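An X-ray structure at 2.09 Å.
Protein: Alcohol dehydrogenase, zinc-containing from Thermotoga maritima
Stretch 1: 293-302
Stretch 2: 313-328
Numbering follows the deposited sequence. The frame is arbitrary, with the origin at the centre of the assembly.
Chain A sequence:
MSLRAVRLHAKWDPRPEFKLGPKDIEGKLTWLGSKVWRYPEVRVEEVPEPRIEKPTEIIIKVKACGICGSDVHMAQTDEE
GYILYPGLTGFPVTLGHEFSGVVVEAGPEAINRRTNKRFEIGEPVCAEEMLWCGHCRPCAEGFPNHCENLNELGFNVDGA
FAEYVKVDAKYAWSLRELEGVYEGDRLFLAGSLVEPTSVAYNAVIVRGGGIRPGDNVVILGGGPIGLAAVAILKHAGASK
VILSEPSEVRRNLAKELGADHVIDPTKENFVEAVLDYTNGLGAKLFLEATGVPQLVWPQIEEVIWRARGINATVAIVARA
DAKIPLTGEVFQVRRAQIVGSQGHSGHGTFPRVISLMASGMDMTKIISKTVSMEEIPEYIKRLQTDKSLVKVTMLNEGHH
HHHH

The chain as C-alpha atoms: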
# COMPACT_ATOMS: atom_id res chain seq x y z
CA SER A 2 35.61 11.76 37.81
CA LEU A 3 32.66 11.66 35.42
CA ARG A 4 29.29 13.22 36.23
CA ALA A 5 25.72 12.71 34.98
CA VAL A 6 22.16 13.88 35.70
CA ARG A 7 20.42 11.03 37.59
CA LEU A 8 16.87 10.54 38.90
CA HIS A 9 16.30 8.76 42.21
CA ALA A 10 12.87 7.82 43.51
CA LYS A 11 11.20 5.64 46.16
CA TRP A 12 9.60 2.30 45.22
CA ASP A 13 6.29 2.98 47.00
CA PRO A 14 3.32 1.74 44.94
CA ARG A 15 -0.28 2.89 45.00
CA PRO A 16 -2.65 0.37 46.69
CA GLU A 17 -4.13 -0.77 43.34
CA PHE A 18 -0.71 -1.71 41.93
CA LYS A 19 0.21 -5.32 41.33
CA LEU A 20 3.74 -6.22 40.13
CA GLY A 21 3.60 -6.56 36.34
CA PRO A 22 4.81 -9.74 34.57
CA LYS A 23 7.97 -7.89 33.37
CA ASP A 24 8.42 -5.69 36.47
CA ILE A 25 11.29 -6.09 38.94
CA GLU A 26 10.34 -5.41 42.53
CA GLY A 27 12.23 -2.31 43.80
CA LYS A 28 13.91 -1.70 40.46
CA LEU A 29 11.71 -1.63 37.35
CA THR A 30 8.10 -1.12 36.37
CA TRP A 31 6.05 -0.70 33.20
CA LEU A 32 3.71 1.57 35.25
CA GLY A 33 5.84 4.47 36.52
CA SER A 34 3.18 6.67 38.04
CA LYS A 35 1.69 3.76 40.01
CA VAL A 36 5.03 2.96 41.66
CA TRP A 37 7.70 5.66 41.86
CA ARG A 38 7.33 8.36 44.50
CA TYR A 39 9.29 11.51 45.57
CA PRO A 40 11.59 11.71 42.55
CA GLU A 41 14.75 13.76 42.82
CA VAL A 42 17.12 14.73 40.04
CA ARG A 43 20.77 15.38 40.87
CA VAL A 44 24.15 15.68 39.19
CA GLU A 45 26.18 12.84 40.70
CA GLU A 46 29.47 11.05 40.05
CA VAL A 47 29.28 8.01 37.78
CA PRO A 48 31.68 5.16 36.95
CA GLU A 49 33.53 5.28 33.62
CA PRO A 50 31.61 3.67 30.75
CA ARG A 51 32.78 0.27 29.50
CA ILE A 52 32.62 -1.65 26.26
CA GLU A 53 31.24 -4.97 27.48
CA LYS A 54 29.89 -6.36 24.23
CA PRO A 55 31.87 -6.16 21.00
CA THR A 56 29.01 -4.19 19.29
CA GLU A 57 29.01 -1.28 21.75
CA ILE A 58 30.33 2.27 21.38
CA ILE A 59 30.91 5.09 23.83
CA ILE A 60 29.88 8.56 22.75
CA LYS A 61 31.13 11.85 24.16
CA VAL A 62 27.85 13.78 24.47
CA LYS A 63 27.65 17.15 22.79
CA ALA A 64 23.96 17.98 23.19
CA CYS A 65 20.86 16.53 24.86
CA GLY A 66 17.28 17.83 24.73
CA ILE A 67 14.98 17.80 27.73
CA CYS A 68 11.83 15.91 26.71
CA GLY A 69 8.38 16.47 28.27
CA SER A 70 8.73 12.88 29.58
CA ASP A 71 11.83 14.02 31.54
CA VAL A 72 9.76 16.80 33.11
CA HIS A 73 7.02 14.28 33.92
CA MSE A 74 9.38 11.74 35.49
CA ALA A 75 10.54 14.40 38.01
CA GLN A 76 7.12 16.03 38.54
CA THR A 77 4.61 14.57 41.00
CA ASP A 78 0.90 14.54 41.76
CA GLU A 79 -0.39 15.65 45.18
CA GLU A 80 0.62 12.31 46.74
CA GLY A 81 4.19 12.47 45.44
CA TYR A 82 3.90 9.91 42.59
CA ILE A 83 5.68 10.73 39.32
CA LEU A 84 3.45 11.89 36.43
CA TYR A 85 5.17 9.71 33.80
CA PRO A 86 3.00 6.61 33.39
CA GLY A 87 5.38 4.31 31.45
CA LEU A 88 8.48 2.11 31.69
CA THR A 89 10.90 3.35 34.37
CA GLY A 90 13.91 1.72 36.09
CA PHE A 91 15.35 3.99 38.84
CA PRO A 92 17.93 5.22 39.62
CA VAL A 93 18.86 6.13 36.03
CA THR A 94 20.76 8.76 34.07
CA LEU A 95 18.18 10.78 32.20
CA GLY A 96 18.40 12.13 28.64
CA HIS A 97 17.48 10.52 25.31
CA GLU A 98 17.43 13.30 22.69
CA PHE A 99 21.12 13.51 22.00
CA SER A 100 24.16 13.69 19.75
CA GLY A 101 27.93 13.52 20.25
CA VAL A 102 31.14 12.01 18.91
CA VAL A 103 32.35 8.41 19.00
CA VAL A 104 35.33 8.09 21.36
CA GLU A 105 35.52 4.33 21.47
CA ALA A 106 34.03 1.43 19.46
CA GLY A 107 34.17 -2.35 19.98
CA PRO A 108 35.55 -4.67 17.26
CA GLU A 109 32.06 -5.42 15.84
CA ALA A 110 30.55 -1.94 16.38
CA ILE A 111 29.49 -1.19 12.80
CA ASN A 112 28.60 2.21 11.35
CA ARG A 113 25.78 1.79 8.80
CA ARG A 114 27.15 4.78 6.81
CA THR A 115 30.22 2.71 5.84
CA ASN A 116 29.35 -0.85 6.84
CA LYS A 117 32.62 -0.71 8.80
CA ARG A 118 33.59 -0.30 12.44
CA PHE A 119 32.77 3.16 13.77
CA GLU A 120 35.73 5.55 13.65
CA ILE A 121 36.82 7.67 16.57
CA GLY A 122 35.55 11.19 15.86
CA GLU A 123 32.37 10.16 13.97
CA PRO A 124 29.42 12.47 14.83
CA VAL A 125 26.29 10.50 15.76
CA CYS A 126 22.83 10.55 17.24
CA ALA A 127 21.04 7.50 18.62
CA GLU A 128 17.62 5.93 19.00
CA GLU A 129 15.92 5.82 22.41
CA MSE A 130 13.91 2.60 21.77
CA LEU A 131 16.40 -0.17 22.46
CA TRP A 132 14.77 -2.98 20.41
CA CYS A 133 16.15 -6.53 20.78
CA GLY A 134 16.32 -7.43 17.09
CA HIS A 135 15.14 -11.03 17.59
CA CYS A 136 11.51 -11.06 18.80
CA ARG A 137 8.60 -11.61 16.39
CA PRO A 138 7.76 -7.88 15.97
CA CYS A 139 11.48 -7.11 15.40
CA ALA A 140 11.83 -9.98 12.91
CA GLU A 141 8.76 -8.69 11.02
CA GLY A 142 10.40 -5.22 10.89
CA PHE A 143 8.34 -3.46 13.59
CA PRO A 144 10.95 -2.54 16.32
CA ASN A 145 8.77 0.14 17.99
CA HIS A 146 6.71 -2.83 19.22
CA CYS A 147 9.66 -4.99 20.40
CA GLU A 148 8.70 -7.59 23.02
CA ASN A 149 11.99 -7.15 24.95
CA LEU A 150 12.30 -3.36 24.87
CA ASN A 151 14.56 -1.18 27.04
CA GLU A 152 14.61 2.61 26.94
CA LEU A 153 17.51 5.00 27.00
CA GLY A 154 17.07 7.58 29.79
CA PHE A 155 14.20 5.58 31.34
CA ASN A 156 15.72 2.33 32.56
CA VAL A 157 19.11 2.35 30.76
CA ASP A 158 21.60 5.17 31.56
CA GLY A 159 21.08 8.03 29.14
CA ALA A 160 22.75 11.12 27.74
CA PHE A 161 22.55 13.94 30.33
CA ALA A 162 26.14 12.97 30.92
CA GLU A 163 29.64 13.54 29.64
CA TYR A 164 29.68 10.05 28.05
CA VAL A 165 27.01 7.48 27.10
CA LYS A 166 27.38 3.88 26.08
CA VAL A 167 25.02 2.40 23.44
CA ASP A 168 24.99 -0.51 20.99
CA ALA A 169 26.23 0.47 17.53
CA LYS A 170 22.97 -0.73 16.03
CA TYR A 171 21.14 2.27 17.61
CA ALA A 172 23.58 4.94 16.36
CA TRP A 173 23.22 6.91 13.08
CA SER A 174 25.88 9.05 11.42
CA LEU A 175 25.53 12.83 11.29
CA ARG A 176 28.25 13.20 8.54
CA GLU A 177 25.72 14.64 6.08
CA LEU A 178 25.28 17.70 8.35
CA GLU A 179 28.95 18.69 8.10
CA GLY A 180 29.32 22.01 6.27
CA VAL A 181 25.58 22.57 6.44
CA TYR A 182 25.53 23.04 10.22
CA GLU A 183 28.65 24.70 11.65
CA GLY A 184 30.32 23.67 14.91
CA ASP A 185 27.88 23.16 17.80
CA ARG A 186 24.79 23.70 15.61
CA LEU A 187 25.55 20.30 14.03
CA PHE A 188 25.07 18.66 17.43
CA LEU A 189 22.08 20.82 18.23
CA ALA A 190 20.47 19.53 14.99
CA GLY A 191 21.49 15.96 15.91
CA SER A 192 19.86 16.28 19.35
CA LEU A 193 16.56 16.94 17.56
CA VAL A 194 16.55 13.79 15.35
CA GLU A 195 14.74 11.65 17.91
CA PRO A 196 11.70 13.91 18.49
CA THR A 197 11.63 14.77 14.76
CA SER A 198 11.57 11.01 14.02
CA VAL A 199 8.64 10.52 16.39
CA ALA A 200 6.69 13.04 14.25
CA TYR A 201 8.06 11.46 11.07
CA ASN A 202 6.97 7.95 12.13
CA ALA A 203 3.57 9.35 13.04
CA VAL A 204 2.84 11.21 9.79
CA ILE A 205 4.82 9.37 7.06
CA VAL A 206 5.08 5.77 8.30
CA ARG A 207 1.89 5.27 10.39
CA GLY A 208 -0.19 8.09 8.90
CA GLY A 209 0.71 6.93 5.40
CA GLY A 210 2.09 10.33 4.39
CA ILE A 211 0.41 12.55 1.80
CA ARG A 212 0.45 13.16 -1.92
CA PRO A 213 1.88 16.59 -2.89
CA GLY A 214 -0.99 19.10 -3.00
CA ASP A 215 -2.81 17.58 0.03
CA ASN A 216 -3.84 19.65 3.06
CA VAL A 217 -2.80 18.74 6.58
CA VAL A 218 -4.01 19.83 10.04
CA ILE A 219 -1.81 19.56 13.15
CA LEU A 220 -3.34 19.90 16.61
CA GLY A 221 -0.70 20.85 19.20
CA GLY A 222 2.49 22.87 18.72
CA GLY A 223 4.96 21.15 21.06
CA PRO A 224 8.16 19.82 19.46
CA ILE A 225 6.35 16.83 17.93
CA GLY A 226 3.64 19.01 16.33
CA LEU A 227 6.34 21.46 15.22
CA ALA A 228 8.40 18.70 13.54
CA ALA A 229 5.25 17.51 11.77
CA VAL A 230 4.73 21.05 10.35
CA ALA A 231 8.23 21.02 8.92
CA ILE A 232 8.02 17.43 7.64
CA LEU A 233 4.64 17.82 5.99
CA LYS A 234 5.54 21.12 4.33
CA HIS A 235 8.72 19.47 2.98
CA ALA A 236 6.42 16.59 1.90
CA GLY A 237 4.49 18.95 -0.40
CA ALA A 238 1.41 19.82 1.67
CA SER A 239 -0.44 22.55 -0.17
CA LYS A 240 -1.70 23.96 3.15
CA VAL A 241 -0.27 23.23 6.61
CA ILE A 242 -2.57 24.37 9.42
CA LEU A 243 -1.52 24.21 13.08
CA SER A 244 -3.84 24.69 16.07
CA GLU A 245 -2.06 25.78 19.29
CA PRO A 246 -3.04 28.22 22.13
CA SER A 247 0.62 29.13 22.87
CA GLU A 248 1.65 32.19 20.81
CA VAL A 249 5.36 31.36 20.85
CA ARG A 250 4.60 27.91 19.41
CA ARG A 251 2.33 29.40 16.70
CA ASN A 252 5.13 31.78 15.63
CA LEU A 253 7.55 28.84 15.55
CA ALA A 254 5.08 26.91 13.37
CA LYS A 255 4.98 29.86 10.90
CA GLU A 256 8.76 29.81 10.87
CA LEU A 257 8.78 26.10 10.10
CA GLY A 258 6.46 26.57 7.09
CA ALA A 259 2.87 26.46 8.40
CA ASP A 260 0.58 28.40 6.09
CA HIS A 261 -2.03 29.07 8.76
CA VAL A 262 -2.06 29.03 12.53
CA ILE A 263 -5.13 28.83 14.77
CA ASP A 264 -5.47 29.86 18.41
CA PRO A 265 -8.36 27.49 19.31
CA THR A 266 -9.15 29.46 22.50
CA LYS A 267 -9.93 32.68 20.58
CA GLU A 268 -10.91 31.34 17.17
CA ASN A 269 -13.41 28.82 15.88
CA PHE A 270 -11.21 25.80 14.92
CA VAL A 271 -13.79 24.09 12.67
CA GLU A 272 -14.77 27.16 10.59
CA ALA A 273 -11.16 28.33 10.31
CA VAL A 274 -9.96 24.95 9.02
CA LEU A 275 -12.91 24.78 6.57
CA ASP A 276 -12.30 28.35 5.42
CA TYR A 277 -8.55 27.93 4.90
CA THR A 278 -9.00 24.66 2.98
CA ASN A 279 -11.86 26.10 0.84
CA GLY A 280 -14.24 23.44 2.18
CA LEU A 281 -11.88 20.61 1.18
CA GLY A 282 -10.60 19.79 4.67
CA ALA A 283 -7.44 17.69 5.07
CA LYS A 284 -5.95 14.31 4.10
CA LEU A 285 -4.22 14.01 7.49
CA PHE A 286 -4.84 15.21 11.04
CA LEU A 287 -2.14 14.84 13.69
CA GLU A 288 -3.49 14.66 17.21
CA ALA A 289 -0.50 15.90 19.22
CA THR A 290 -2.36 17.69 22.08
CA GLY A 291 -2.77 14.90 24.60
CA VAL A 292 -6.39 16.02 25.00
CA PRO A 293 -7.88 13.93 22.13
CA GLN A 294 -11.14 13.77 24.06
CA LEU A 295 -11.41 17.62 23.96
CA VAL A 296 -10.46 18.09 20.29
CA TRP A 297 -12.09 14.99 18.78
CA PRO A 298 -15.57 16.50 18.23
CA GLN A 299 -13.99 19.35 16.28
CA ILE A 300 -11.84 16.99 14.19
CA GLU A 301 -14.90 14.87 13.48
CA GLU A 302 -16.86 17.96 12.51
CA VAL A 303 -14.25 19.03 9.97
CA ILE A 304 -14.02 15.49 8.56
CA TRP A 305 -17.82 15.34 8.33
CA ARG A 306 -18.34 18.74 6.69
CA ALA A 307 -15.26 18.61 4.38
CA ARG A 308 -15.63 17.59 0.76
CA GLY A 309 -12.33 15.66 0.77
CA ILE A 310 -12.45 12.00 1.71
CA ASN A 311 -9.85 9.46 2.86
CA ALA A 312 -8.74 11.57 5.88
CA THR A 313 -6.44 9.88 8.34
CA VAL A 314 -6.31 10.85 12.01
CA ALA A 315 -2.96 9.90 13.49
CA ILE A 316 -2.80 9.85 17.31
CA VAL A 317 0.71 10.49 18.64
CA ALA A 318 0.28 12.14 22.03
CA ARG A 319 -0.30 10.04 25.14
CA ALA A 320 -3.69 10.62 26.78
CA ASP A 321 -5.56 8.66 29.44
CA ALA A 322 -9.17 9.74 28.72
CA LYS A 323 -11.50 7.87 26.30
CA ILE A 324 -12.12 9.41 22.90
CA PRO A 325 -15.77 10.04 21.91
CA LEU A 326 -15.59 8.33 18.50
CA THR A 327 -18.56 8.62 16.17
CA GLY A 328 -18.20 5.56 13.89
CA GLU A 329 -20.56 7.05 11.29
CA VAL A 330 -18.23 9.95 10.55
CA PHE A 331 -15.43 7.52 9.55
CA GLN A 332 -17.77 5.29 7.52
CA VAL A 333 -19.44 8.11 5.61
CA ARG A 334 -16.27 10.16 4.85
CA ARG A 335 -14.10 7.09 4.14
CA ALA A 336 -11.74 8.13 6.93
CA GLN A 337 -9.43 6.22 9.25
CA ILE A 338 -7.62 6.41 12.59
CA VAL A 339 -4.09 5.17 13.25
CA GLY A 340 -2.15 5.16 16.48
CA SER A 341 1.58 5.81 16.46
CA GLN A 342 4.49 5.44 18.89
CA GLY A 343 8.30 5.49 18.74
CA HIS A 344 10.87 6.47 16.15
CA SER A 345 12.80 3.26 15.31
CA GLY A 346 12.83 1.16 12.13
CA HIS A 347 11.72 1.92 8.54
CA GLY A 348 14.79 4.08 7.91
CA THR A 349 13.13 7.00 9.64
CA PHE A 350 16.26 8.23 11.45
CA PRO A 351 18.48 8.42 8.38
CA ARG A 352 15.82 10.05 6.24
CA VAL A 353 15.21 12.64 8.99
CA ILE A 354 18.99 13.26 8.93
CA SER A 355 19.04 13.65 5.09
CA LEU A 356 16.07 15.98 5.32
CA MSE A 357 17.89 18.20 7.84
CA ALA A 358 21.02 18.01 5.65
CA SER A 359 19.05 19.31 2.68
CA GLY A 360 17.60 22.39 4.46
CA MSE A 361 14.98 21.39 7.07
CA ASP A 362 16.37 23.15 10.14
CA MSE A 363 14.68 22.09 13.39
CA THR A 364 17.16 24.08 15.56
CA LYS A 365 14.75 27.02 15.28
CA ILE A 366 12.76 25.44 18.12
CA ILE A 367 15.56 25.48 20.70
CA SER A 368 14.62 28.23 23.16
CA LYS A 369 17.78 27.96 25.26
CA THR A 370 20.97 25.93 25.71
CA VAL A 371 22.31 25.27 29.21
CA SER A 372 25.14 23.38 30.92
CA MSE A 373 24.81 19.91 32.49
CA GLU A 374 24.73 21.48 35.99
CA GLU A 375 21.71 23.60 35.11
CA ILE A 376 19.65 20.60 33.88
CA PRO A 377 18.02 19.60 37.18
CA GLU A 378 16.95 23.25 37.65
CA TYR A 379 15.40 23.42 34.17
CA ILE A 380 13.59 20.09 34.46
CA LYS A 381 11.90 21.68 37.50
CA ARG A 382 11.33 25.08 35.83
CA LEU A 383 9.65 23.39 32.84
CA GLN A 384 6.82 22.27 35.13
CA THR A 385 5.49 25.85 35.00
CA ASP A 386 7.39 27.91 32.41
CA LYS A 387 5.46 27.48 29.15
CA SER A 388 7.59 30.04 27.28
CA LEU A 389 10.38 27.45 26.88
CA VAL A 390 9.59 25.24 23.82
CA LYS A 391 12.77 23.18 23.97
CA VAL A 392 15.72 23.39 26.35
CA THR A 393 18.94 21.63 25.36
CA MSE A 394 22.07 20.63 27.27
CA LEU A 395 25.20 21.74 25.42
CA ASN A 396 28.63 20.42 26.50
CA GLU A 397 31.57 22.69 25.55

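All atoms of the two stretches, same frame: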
# COMPACT_ATOMS: atom_id res chain seq x y z
N PRO A 293 -7.12 14.38 23.30
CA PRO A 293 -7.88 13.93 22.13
C PRO A 293 -9.37 13.87 22.42
O PRO A 293 -10.17 13.97 21.50
CB PRO A 293 -7.32 12.51 21.85
CG PRO A 293 -6.71 12.08 23.12
CD PRO A 293 -6.18 13.34 23.75
N GLN A 294 -9.73 13.73 23.68
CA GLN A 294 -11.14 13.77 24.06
C GLN A 294 -11.74 15.18 24.06
O GLN A 294 -12.96 15.32 24.00
CB GLN A 294 -11.36 13.07 25.40
CG GLN A 294 -10.84 13.83 26.62
CD GLN A 294 -9.32 13.87 26.72
OE1 GLN A 294 -8.77 14.78 27.34
NE2 GLN A 294 -8.63 12.89 26.12
N LEU A 295 -10.91 16.23 24.11
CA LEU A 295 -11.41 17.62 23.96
C LEU A 295 -11.46 18.09 22.50
O LEU A 295 -12.31 18.90 22.13
CB LEU A 295 -10.59 18.64 24.77
CG LEU A 295 -10.31 18.52 26.28
CD1 LEU A 295 -9.61 19.80 26.79
CD2 LEU A 295 -11.56 18.21 27.12
N VAL A 296 -10.53 17.62 21.67
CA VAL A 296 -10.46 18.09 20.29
C VAL A 296 -11.13 17.16 19.27
O VAL A 296 -11.30 17.54 18.13
CB VAL A 296 -9.01 18.41 19.83
CG1 VAL A 296 -8.49 19.66 20.53
CG2 VAL A 296 -8.09 17.20 20.04
N TRP A 297 -11.52 15.96 19.70
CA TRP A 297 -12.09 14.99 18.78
C TRP A 297 -13.37 15.46 18.10
O TRP A 297 -13.51 15.29 16.88
CB TRP A 297 -12.34 13.64 19.46
CG TRP A 297 -12.32 12.52 18.50
CD1 TRP A 297 -13.40 11.92 17.92
CD2 TRP A 297 -11.16 11.87 17.96
NE1 TRP A 297 -12.99 10.93 17.07
CE2 TRP A 297 -11.61 10.88 17.07
CE3 TRP A 297 -9.78 12.03 18.16
CZ2 TRP A 297 -10.73 10.03 16.37
CZ3 TRP A 297 -8.90 11.19 17.46
CH2 TRP A 297 -9.38 10.21 16.58
N PRO A 298 -14.33 16.04 18.87
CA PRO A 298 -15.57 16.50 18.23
C PRO A 298 -15.30 17.49 17.10
O PRO A 298 -15.95 17.44 16.04
CB PRO A 298 -16.33 17.17 19.39
CG PRO A 298 -15.82 16.48 20.61
CD PRO A 298 -14.39 16.18 20.34
N GLN A 299 -14.35 18.40 17.31
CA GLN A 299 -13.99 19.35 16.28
C GLN A 299 -13.32 18.71 15.06
O GLN A 299 -13.55 19.14 13.94
CB GLN A 299 -13.09 20.42 16.85
CG GLN A 299 -13.66 21.07 18.09
CD GLN A 299 -12.64 21.94 18.75
OE1 GLN A 299 -12.17 22.91 18.15
NE2 GLN A 299 -12.27 21.60 19.97
N ILE A 300 -12.47 17.71 15.29
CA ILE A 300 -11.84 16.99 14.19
C ILE A 300 -12.91 16.27 13.39
O ILE A 300 -12.95 16.34 12.17
CB ILE A 300 -10.80 15.93 14.68
CG1 ILE A 300 -9.59 16.60 15.33
CG2 ILE A 300 -10.32 15.05 13.52
CD1 ILE A 300 -8.67 15.61 16.08
N GLU A 301 -13.79 15.57 14.11
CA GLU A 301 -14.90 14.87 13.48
C GLU A 301 -15.83 15.81 12.72
O GLU A 301 -16.39 15.43 11.69
CB GLU A 301 -15.68 14.07 14.53
CG GLU A 301 -14.96 12.79 14.97
CD GLU A 301 -15.90 11.88 15.73
OE1 GLU A 301 -16.96 12.40 16.11
OE2 GLU A 301 -15.60 10.68 15.95
N GLU A 302 -15.98 17.04 13.20
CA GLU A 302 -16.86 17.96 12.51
C GLU A 302 -16.25 18.43 11.19
O GLU A 302 -16.97 18.55 10.19
CB GLU A 302 -17.27 19.16 13.39
CG GLU A 302 -18.49 19.89 12.79
CD GLU A 302 -18.79 21.25 13.41
OE1 GLU A 302 -18.49 21.46 14.60
OE2 GLU A 302 -19.34 22.11 12.69
N THR A 313 -7.02 10.71 7.31
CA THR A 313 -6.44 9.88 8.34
C THR A 313 -6.24 10.72 9.61
O THR A 313 -5.72 11.84 9.54
CB THR A 313 -5.10 9.28 7.87
OG1 THR A 313 -5.35 8.36 6.81
CG2 THR A 313 -4.39 8.55 9.02
N VAL A 314 -6.68 10.21 10.76
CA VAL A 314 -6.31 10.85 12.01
C VAL A 314 -5.24 10.01 12.68
O VAL A 314 -5.47 8.85 13.01
CB VAL A 314 -7.47 11.05 12.98
CG1 VAL A 314 -7.01 11.94 14.16
CG2 VAL A 314 -8.63 11.68 12.30
N ALA A 315 -4.06 10.60 12.84
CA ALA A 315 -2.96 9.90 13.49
C ALA A 315 -2.87 10.42 14.92
O ALA A 315 -2.81 11.64 15.15
CB ALA A 315 -1.66 10.14 12.71
N ILE A 316 -2.88 9.50 15.89
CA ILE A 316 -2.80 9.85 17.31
C ILE A 316 -1.41 9.55 17.85
O ILE A 316 -0.99 8.40 17.90
CB ILE A 316 -3.87 9.10 18.15
CG1 ILE A 316 -5.28 9.45 17.65
CG2 ILE A 316 -3.76 9.48 19.65
CD1 ILE A 316 -6.35 8.39 17.97
N VAL A 317 -0.70 10.60 18.24
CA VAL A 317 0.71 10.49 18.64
C VAL A 317 0.93 10.84 20.11
O VAL A 317 1.84 10.31 20.76
CB VAL A 317 1.65 11.33 17.70
CG1 VAL A 317 1.46 12.79 17.90
CG2 VAL A 317 3.12 10.95 17.90
N ALA A 318 0.10 11.73 20.65
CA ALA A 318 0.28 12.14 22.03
C ALA A 318 -0.34 11.10 22.95
O ALA A 318 -1.29 10.41 22.57
CB ALA A 318 -0.31 13.51 22.27
N ARG A 319 0.23 10.96 24.14
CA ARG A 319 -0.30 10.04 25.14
C ARG A 319 -1.40 10.76 25.92
O ARG A 319 -1.21 11.86 26.43
CB ARG A 319 0.82 9.54 26.06
N ALA A 320 -2.58 10.14 25.95
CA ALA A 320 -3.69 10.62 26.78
C ALA A 320 -4.29 9.44 27.53
O ALA A 320 -4.25 8.30 27.04
CB ALA A 320 -4.75 11.26 25.93
N ASP A 321 -4.86 9.71 28.70
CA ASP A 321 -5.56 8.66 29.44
C ASP A 321 -7.06 8.54 29.09
O ASP A 321 -7.60 7.42 28.99
CB ASP A 321 -5.35 8.83 30.94
CG ASP A 321 -5.56 7.54 31.71
OD1 ASP A 321 -4.91 6.53 31.36
OD2 ASP A 321 -6.38 7.54 32.65
N ALA A 322 -7.71 9.69 28.89
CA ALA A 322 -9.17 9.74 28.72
C ALA A 322 -9.67 9.12 27.40
O ALA A 322 -9.04 9.28 26.36
CB ALA A 322 -9.64 11.17 28.85
N LYS A 323 -10.81 8.42 27.48
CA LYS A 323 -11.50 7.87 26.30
C LYS A 323 -11.79 8.94 25.26
O LYS A 323 -12.03 10.10 25.58
CB LYS A 323 -12.85 7.21 26.66
CG LYS A 323 -12.82 6.13 27.71
CD LYS A 323 -11.92 4.96 27.32
CE LYS A 323 -12.03 3.83 28.33
NZ LYS A 323 -10.80 3.00 28.29
N ILE A 324 -11.79 8.52 24.00
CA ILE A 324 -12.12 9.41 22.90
C ILE A 324 -13.58 9.13 22.48
O ILE A 324 -13.98 7.97 22.33
CB ILE A 324 -11.15 9.16 21.73
CG1 ILE A 324 -9.73 9.54 22.15
CG2 ILE A 324 -11.59 9.90 20.48
CD1 ILE A 324 -8.68 8.74 21.44
N PRO A 325 -14.38 10.21 22.31
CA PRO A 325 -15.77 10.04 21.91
C PRO A 325 -15.89 9.90 20.37
O PRO A 325 -16.27 10.84 19.66
CB PRO A 325 -16.44 11.32 22.45
CG PRO A 325 -15.34 12.36 22.45
CD PRO A 325 -14.00 11.64 22.39
N LEU A 326 -15.57 8.70 19.91
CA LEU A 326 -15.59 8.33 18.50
C LEU A 326 -17.00 8.10 17.96
O LEU A 326 -17.76 7.30 18.48
CB LEU A 326 -14.75 7.05 18.29
CG LEU A 326 -14.79 6.37 16.93
CD1 LEU A 326 -14.29 7.33 15.85
CD2 LEU A 326 -13.95 5.08 16.94
N THR A 327 -17.32 8.81 16.89
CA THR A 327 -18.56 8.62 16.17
C THR A 327 -18.21 7.78 14.94
O THR A 327 -17.66 8.32 13.96
CB THR A 327 -19.13 9.96 15.70
OG1 THR A 327 -19.08 10.92 16.76
CG2 THR A 327 -20.58 9.82 15.16
N GLY A 328 -18.51 6.49 14.99
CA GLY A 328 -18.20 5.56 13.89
C GLY A 328 -18.68 6.07 12.54
O GLY A 328 -17.94 6.03 11.54
O HOH W 1 -17.05 13.03 18.92

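The helix 293-302 packs against two strands of the second stretch, 313-316 and a short one around Pro325, and together they bury 691 Å². It runs roughly antiparallel to the first strand and lies closer to the second.

The polar centre is Glu301. Its carboxylate takes both hydrogen bonds that cross between the stretches. Thr327 OG1 donates to Glu301 OE1 at 2.7 Å, and Thr327 N donates to Glu301 OE2 at 2.7 Å in an almost straight line. One threonine thus serves both carboxylate oxygens, one through its hydroxyl and one through its backbone. Glu301 OE2 also accepts a weak bond from Trp297 NE1 at 2.9 Å, one helical turn earlier, which gives the indole nitrogen a partner. A water donates to Glu301 OE1 at 2.9 Å and to Pro325 O at 2.4 Å, a short distance, and so bridges the stretches. Every oxygen of this buried carboxylate is satisfied.

Trp297 has the largest covered area, 110 Å². Its chi1 is t, and its ring lies among aliphatic groups. Ile324 CG2 sits over one face, 3.3 Å from the centroid of the five-membered ring made by Trp297 CG, CD1, NE1, CE2 and CD2, a CH-pi contact. Trp297 CH2 reaches Val314 CG1 and Ile316 CD1, each at 3.8 Å. A broad, flat side chain suits this place because it touches both strands at once. Ile300 CG2 adds a contact with Val314 CG2 at 4.0 Å.

At the start of the helix, Pro293 CD packs on Ala320 CB at 3.3 Å, and Pro293 CB meets Ile324 CG1 at 3.8 Å. Gln294 is less well served. Its NE2 lies 3.4 Å from Ala322 CB, is buried by the contact, and has no hydrogen-bond partner in the model.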